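Local coordinates for protein probable Thioesterase (Bartonella henselae, PDB 3HM0) that probably hydrolyses thioesters as a hot-dog-fold member of the thioesterase superfamily, although its natural substrate is not established, at residues E61-G66 with V139-E144; I117-L120 with F125-E128. One frame throughout, in Å; residues are numbered along the deposited sequence.

Contact 1 (E61-G66 with V139-E144)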
loop_
_atom_site.group_PDB
_atom_site.type_symbol
_atom_site.label_atom_id
_atom_site.label_comp_id
_atom_site.label_asym_id
_atom_site.label_seq_id
_atom_site.Cartn_x
_atom_site.Cartn_y
_atom_site.Cartn_z
ATOM N N GLU A 61 -9.179 -0.105 -1.079
ATOM C CA GLU A 61 -8.941 0.591 0.193
ATOM C C GLU A 61 -10.081 1.522 0.494
ATOM O O GLU A 61 -10.556 1.562 1.631
ATOM C CB GLU A 61 -7.588 1.330 0.215
ATOM C CG GLU A 61 -6.430 0.344 0.362
ATOM C CD GLU A 61 -5.115 1.012 0.578
ATOM O OE1 GLU A 61 -5.116 2.204 0.920
ATOM O OE2 GLU A 61 -4.085 0.337 0.403
ATOM N N PHE A 62 -10.534 2.246 -0.530
ATOM C CA PHE A 62 -11.673 3.142 -0.388
ATOM C C PHE A 62 -12.954 2.372 -0.026
ATOM O O PHE A 62 -13.703 2.787 0.859
ATOM C CB PHE A 62 -11.865 3.996 -1.651
ATOM C CG PHE A 62 -10.747 5.002 -1.909
ATOM C CD1 PHE A 62 -10.348 5.905 -0.930
ATOM C CD2 PHE A 62 -10.132 5.074 -3.154
ATOM C CE1 PHE A 62 -9.336 6.826 -1.167
ATOM C CE2 PHE A 62 -9.116 6.019 -3.406
ATOM C CZ PHE A 62 -8.716 6.882 -2.399
ATOM N N PHE A 63 -13.195 1.234 -0.679
ATOM C CA PHE A 63 -14.338 0.376 -0.318
ATOM C C PHE A 63 -14.268 -0.099 1.120
ATOM O O PHE A 63 -15.291 -0.144 1.784
ATOM C CB PHE A 63 -14.437 -0.851 -1.233
ATOM C CG PHE A 63 -15.021 -0.564 -2.583
ATOM C CD1 PHE A 63 -16.225 0.149 -2.704
ATOM C CD2 PHE A 63 -14.402 -1.035 -3.734
ATOM C CE1 PHE A 63 -16.805 0.407 -3.961
ATOM C CE2 PHE A 63 -14.970 -0.788 -5.003
ATOM C CZ PHE A 63 -16.182 -0.058 -5.111
ATOM N N GLU A 64 -13.067 -0.477 1.581
ATOM C CA GLU A 64 -12.826 -0.848 2.980
ATOM C C GLU A 64 -13.189 0.295 3.968
ATOM O O GLU A 64 -13.809 0.044 4.997
ATOM C CB GLU A 64 -11.380 -1.315 3.179
ATOM C CG GLU A 64 -11.104 -2.119 4.464
ATOM C CD GLU A 64 -9.990 -1.480 5.301
ATOM O OE1 GLU A 64 -8.812 -1.502 4.879
ATOM O OE2 GLU A 64 -10.295 -0.937 6.397
ATOM N N ARG A 65 -12.822 1.535 3.635
ATOM C CA ARG A 65 -13.241 2.726 4.399
ATOM C C ARG A 65 -14.759 2.823 4.519
ATOM O O ARG A 65 -15.287 3.134 5.591
ATOM C CB ARG A 65 -12.683 4.030 3.782
ATOM C CG ARG A 65 -11.163 4.113 3.822
ATOM C CD ARG A 65 -10.645 5.510 3.522
ATOM N NE ARG A 65 -9.309 5.405 2.926
ATOM C CZ ARG A 65 -8.615 6.409 2.405
ATOM N NH1 ARG A 65 -7.426 6.181 1.872
ATOM N NH2 ARG A 65 -9.113 7.631 2.401
ATOM N N GLY A 66 -15.452 2.551 3.417
ATOM C CA GLY A 66 -16.914 2.583 3.392
ATOM C C GLY A 66 -17.494 1.589 4.376
ATOM O O GLY A 66 -18.348 1.940 5.173
ATOM N N VAL A 139 -16.677 3.146 -10.046
ATOM C CA VAL A 139 -16.372 1.775 -9.724
ATOM C C VAL A 139 -17.539 1.240 -8.905
ATOM O O VAL A 139 -18.139 1.990 -8.146
ATOM C CB VAL A 139 -15.055 1.682 -8.874
ATOM C CG1 VAL A 139 -14.740 0.235 -8.515
ATOM C CG2 VAL A 139 -13.877 2.306 -9.600
ATOM N N THR A 140 -17.874 -0.037 -9.067
ATOM C CA THR A 140 -18.983 -0.646 -8.305
ATOM C C THR A 140 -18.530 -2.006 -7.802
ATOM O O THR A 140 -17.710 -2.643 -8.453
ATOM C CB THR A 140 -20.225 -0.931 -9.181
ATOM O OG1 THR A 140 -19.895 -1.962 -10.115
ATOM C CG2 THR A 140 -20.712 0.305 -9.923
ATOM N N ALA A 141 -19.072 -2.475 -6.681
ATOM C CA ALA A 141 -18.611 -3.751 -6.144
ATOM C C ALA A 141 -19.643 -4.536 -5.325
ATOM O O ALA A 141 -20.477 -3.945 -4.613
ATOM C CB ALA A 141 -17.322 -3.559 -5.341
ATOM N N LYS A 142 -19.571 -5.865 -5.440
ATOM C CA LYS A 142 -20.335 -6.771 -4.605
ATOM C C LYS A 142 -19.348 -7.528 -3.753
ATOM O O LYS A 142 -18.387 -8.105 -4.252
ATOM C CB LYS A 142 -21.182 -7.748 -5.434
ATOM C CG LYS A 142 -22.586 -7.240 -5.836
ATOM C CD LYS A 142 -22.566 -6.425 -7.144
ATOM C CE LYS A 142 -23.681 -5.347 -7.187
ATOM N NZ LYS A 142 -23.271 -4.088 -7.945
ATOM N N VAL A 143 -19.571 -7.494 -2.446
ATOM C CA VAL A 143 -18.595 -8.024 -1.523
ATOM C C VAL A 143 -19.281 -9.002 -0.600
ATOM O O VAL A 143 -20.374 -8.734 -0.103
ATOM C CB VAL A 143 -17.965 -6.901 -0.683
ATOM C CG1 VAL A 143 -16.673 -7.362 -0.132
ATOM C CG2 VAL A 143 -17.727 -5.652 -1.528
ATOM N N GLU A 144 -18.636 -10.135 -0.367
ATOM C CA GLU A 144 -19.071 -11.085 0.644
ATOM C C GLU A 144 -18.109 -11.102 1.843
ATOM O O GLU A 144 -16.910 -11.351 1.692
ATOM C CB GLU A 144 -19.168 -12.486 0.031
ATOM C CG GLU A 144 -19.918 -13.487 0.901
ATOM C CD GLU A 144 -19.839 -14.907 0.377
ATOM O OE1 GLU A 144 -20.134 -15.135 -0.830
ATOM O OE2 GLU A 144 -19.476 -15.794 1.192
#
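The carbonyl oxygen of Phe63, the residue whose ring meets Val139 and Ala141, accepts a hydrogen bond from Gln129 NE2. That donor belongs to strand 124-133, and Gln129 also pairs with Ala141 through its backbone, so the helix is tied by a polar bond to the strand next to 136-149. Across the two segments themselves the side-chain contacts are apolar. The Phe63 ring reaches from helix 58-72 to strand 136-149, bridging the axes of segments 61-66 and 139-144, which approach to 10.7 Å and run at 61° to each other. Its CG lies beside the backbone N and anti to the carbonyl carbon (chi1 -78°), which turns the ring toward the strand, where the inward-pointing Val139 and Ala141 both meet it. The methyl of Ala141 sits over one face: CB is 4.0 Å from the Phe63 ring centroid and displaced toward the rim, a CH-pi contact made mainly with CE2 and CZ. Val139 comes to the edge of the same ring, near its plane, with CG1 3.7 Å from Phe63 CE2. Thr140, between them, turns its side chain away from the helix and offers little more than its backbone. This is the hot-dog arrangement, a long central helix lying against a curved antiparallel sheet. Phe63 also touches Ile131 on the adjacent strand. Another side of the helix serves the assembly, where Glu64 OE1 is hydrogen-bonded to Ala46 N of the second subunit and Tyr55 OH of the third. Because an aromatic face and edge meet small aliphatic groups here, the helix is held to this strand by shape and exclusion of water, with little directional bonding to fix the ring.

Contact 2 (I117-L120 with F125-E128); sequences ISRL and FFME
Two torsions aim Ser118 and Arg119 at Phe126. In Ser118, chi1 of 66° places OG between the backbone N and the carbonyl carbon, turned to the neighbouring strand, while in Arg119 a first torsion with CG anti to the backbone N, followed by a sharp bend at chi3 (20°), carries the guanidinium over the Phe126 ring. Phe126 O is gripped twice by Ser118: N donates from 2.6 Å, almost in line with the carbonyl bond, and OG donates from 3.1 Å, well above the carbonyl plane. Arg119 N adds a weak, longer bond to the same oxygen. Two residues of one strand therefore stand against one of the other, the classic beta bulge, here in the antiparallel hairpin of strands 110-120 and 124-133, and the pairing moves on by a residue past Ile117. In return, Phe126 N donates to Arg119 O at 2.8 Å. Above the ring, Arg119 CZ stands 4.6 Å from the Phe126 centroid, nearly on the normal, in a cation-pi contact with the planes tilted 35°. The face carrying Ile117, Phe125 and Met127 is apolar. Ile117 CG1 lies 3.8 Å from Phe125 CD2, the two side chains crossing at about a right angle, and 4.0 Å from Met127 CE; Ile117 and Met127 both also touch Phe70 of helix 58-72.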
loop_
_atom_site.group_PDB
_atom_site.type_symbol
_atom_site.label_atom_id
_atom_site.label_comp_id
_atom_site.label_asym_id
_atom_site.label_seq_id
_atom_site.Cartn_x
_atom_site.Cartn_y
_atom_site.Cartn_z
ATOM N N ILE A 117 -25.576 -2.979 3.508
ATOM C CA ILE A 117 -25.716 -4.416 3.565
ATOM C C ILE A 117 -26.911 -4.745 2.678
ATOM O O ILE A 117 -27.885 -3.986 2.627
ATOM C CB ILE A 117 -25.909 -4.920 5.011
ATOM C CG1 ILE A 117 -24.569 -4.923 5.747
ATOM C CG2 ILE A 117 -26.466 -6.352 5.031
ATOM C CD1 ILE A 117 -24.681 -5.147 7.243
ATOM N N SER A 118 -26.815 -5.835 1.929
ATOM C CA SER A 118 -27.898 -6.232 1.041
ATOM C C SER A 118 -28.433 -7.637 1.358
ATOM O O SER A 118 -29.536 -7.987 0.921
ATOM C CB SER A 118 -27.454 -6.136 -0.421
ATOM O OG SER A 118 -26.433 -7.075 -0.712
ATOM N N ARG A 119 -27.648 -8.430 2.101
ATOM C CA ARG A 119 -28.053 -9.770 2.558
ATOM C C ARG A 119 -27.298 -10.164 3.826
ATOM O O ARG A 119 -26.076 -10.060 3.885
ATOM C CB ARG A 119 -27.837 -10.819 1.458
ATOM C CG ARG A 119 -28.579 -12.178 1.640
ATOM C CD ARG A 119 -28.815 -12.897 0.268
ATOM N NE ARG A 119 -27.911 -12.388 -0.778
ATOM C CZ ARG A 119 -27.602 -13.004 -1.922
ATOM N NH1 ARG A 119 -28.125 -14.193 -2.226
ATOM N NH2 ARG A 119 -26.754 -12.419 -2.772
ATOM N N LEU A 120 -28.051 -10.577 4.842
ATOM C CA LEU A 120 -27.513 -11.130 6.083
ATOM C C LEU A 120 -27.730 -12.635 6.050
ATOM O O LEU A 120 -28.626 -13.103 5.354
ATOM C CB LEU A 120 -28.251 -10.533 7.282
ATOM C CG LEU A 120 -27.576 -10.446 8.659
ATOM C CD1 LEU A 120 -26.273 -9.661 8.606
ATOM C CD2 LEU A 120 -28.525 -9.798 9.682
ATOM N N PHE A 125 -22.256 -11.974 5.449
ATOM C CA PHE A 125 -23.148 -10.919 4.951
ATOM C C PHE A 125 -22.634 -10.295 3.649
ATOM O O PHE A 125 -21.464 -10.436 3.311
ATOM C CB PHE A 125 -23.466 -9.873 6.030
ATOM C CG PHE A 125 -22.290 -9.047 6.443
ATOM C CD1 PHE A 125 -21.419 -9.500 7.429
ATOM C CD2 PHE A 125 -22.046 -7.817 5.840
ATOM C CE1 PHE A 125 -20.324 -8.738 7.801
ATOM C CE2 PHE A 125 -20.939 -7.044 6.212
ATOM C CZ PHE A 125 -20.083 -7.496 7.185
ATOM N N PHE A 126 -23.529 -9.629 2.926
ATOM C CA PHE A 126 -23.289 -9.230 1.547
ATOM C C PHE A 126 -23.481 -7.721 1.354
ATOM O O PHE A 126 -24.532 -7.160 1.699
ATOM C CB PHE A 126 -24.205 -10.017 0.591
ATOM C CG PHE A 126 -23.950 -11.508 0.581
ATOM C CD1 PHE A 126 -24.428 -12.326 1.606
ATOM C CD2 PHE A 126 -23.235 -12.099 -0.464
ATOM C CE1 PHE A 126 -24.175 -13.724 1.600
ATOM C CE2 PHE A 126 -22.991 -13.487 -0.491
ATOM C CZ PHE A 126 -23.454 -14.302 0.538
ATOM N N MET A 127 -22.460 -7.067 0.803
ATOM C CA MET A 127 -22.511 -5.628 0.616
ATOM C C MET A 127 -22.464 -5.185 -0.850
ATOM O O MET A 127 -21.808 -5.820 -1.700
ATOM C CB MET A 127 -21.409 -4.943 1.438
ATOM C CG MET A 127 -21.840 -4.534 2.833
ATOM S SD MET A 127 -20.427 -4.102 3.876
ATOM C CE MET A 127 -21.145 -3.035 5.113
ATOM N N GLU A 128 -23.173 -4.097 -1.137
ATOM C CA GLU A 128 -23.124 -3.463 -2.445
ATOM C C GLU A 128 -22.499 -2.104 -2.245
ATOM O O GLU A 128 -23.069 -1.252 -1.556
ATOM C CB GLU A 128 -24.525 -3.273 -3.035
ATOM C CG GLU A 128 -25.116 -4.496 -3.727
ATOM C CD GLU A 128 -26.603 -4.306 -4.113
ATOM O OE1 GLU A 128 -27.096 -3.139 -4.147
ATOM O OE2 GLU A 128 -27.270 -5.337 -4.384
#

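How the contacts relate
Contact 1 is a buried core contact near the centre of the chain, whereas contact 2 lies farther out, about 12 Å away between centres, and is partly exposed. They share one sheet: strand 136-149, which meets the helix in contact 1, is the neighbour of strand 124-133 in contact 2, and Met127 N probably donates to Val143 O at 2.8 Å. Helix 58-72 also serves both, offering Phe63 to the first and Phe70 to the apolar face of the second. Chemistry follows position. The helix-to-sheet interface is aromatic and aliphatic, while the hairpin adds to its apolar face backbone bonds, a serine hydroxyl and an arginine lying over a ring.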